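Local coordinates for Cap5O (Staphylococcus aureus, PDB 3OJO), which oxidises UDP-N-acetyl-mannosamine to the corresponding uronic acid with NAD as cofactor, in the synthesis of the staphylococcal capsular polysaccharide, at the interface of chains A and B. Sequence-based numbering; all coordinates share one arbitrary frame. Chains: chain A/B, Cap5O.

The interface of chains A and B. Residues chain A 133, 213, 217, 288; chain B 232, 235-236, 239, 241.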
# COMPACT_ATOMS: atom_id res chain seq x y z
N PRO A 133 12.53 16.86 -0.64
CA PRO A 133 13.44 16.62 -1.75
C PRO A 133 13.84 17.91 -2.45
O PRO A 133 13.03 18.83 -2.57
CB PRO A 133 12.66 15.67 -2.66
CG PRO A 133 11.64 15.04 -1.75
CD PRO A 133 11.25 16.13 -0.83
N MET A 213 14.09 11.90 -1.23
CA MET A 213 12.92 11.29 -1.85
C MET A 213 12.59 9.92 -1.25
O MET A 213 11.42 9.64 -0.94
CB MET A 213 13.11 11.23 -3.37
CG MET A 213 11.83 11.06 -4.14
SD MET A 213 10.48 12.03 -3.50
CE MET A 213 9.26 11.48 -4.46
N MET A 217 9.26 8.63 0.58
CA MET A 217 8.59 7.46 0.00
C MET A 217 8.32 6.35 1.01
O MET A 217 7.30 5.68 0.89
CB MET A 217 9.40 6.91 -1.16
CG MET A 217 9.12 7.60 -2.47
SD MET A 217 10.05 6.81 -3.83
CE MET A 217 9.42 7.72 -5.26
N ILE A 288 -1.44 11.09 -0.81
CA ILE A 288 -0.66 11.27 0.42
C ILE A 288 -1.46 12.09 1.45
O ILE A 288 -1.54 11.69 2.60
CB ILE A 288 0.76 11.85 0.14
CG1 ILE A 288 1.56 10.89 -0.78
CG2 ILE A 288 1.52 12.06 1.45
CD1 ILE A 288 2.73 11.55 -1.58
N LEU B 232 3.85 9.52 -7.25
CA LEU B 232 5.26 9.74 -6.95
C LEU B 232 6.05 10.03 -8.21
O LEU B 232 6.94 10.88 -8.19
CB LEU B 232 5.83 8.53 -6.19
CG LEU B 232 5.55 8.51 -4.65
CD1 LEU B 232 5.84 7.15 -4.02
CD2 LEU B 232 6.26 9.65 -3.91
N ILE B 235 5.58 13.64 -9.18
CA ILE B 235 6.36 14.46 -8.25
C ILE B 235 7.84 14.45 -8.65
O ILE B 235 8.44 15.52 -8.80
CB ILE B 235 6.11 14.03 -6.77
CG1 ILE B 235 4.68 14.44 -6.30
CG2 ILE B 235 7.19 14.60 -5.82
CD1 ILE B 235 4.15 13.72 -4.98
N CYS B 236 8.40 13.22 -8.83
CA CYS B 236 9.78 12.96 -9.22
C CYS B 236 10.14 13.56 -10.55
O CYS B 236 11.26 14.04 -10.71
CB CYS B 236 10.07 11.46 -9.21
SG CYS B 236 10.37 10.78 -7.58
N LEU B 239 10.72 17.31 -10.14
CA LEU B 239 11.92 17.66 -9.38
C LEU B 239 13.21 17.07 -9.99
O LEU B 239 14.26 17.15 -9.36
CB LEU B 239 11.78 17.20 -7.92
CG LEU B 239 10.55 17.63 -7.12
CD1 LEU B 239 10.50 16.89 -5.81
CD2 LEU B 239 10.54 19.12 -6.87
N ILE B 241 14.04 13.97 -10.43
CA ILE B 241 14.40 12.84 -9.60
C ILE B 241 13.97 11.58 -10.39
O ILE B 241 12.95 11.60 -11.10
CB ILE B 241 13.77 12.94 -8.18
CG1 ILE B 241 14.38 14.15 -7.41
CG2 ILE B 241 13.97 11.64 -7.37
CD1 ILE B 241 13.61 14.55 -6.11
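A:Met213 and A:Met217 face B:Cys236 and B:Leu232 from two copies of helix 208-238 that run antiparallel, the first turns of one beside the last turns of the other; CA of A:Met213 lies 8.2 Å from CA of B:Cys236, and CA of A:Met217 lies 8.0 Å from CA of B:Leu232, an even separation filled by side chains. A:Met213 buries the most surface of the residues here, 63 Å². Its CG stands opposite the backbone N (chi1 -160°), and a bend at the next bond (chi2 41°) turns the sulfur and methyl along the face of the B helix. The terminal CE thereby comes to rest 3.4 Å from SG of B:Cys236 and 3.6 Å from the CD2 branch of B:Leu232, with CG2 of B:Ile235 also touching it. Nearer its root, CG of the same methionine meets CG2 of B:Ile241 at 3.9 Å. A:Met217 is shaped differently: it is stretched out beyond CG (chi2 -176°) and lies across B:Leu232, its CG 3.7 Å from CD1 and its CE over CB and CD1. CD1 of B:Leu232 packs on CG and CE of A:Met217, while CD2 touches both methionines. At the other end of the patch A:Pro133 presents the CB corner of its ring to two methyls: CD1 of B:Ile241 at 3.7 Å and CD1 of B:Leu239 at 4.0 Å. A:Ile288 points its CD1 loosely towards that of B:Ile235. The patch is apolar and rich in sulfur, built of van der Waals contacts between the side chains described. The site joins the start of helix 208-238, the loop before helix 135-145 and helix 286-296 of chain A to the end of the B helix and the loop leading to helix 243-250. The two-fold repeats it with chains exchanged, consistent with the dimerisation role of this long central helix in related sugar-nucleotide dehydrogenases.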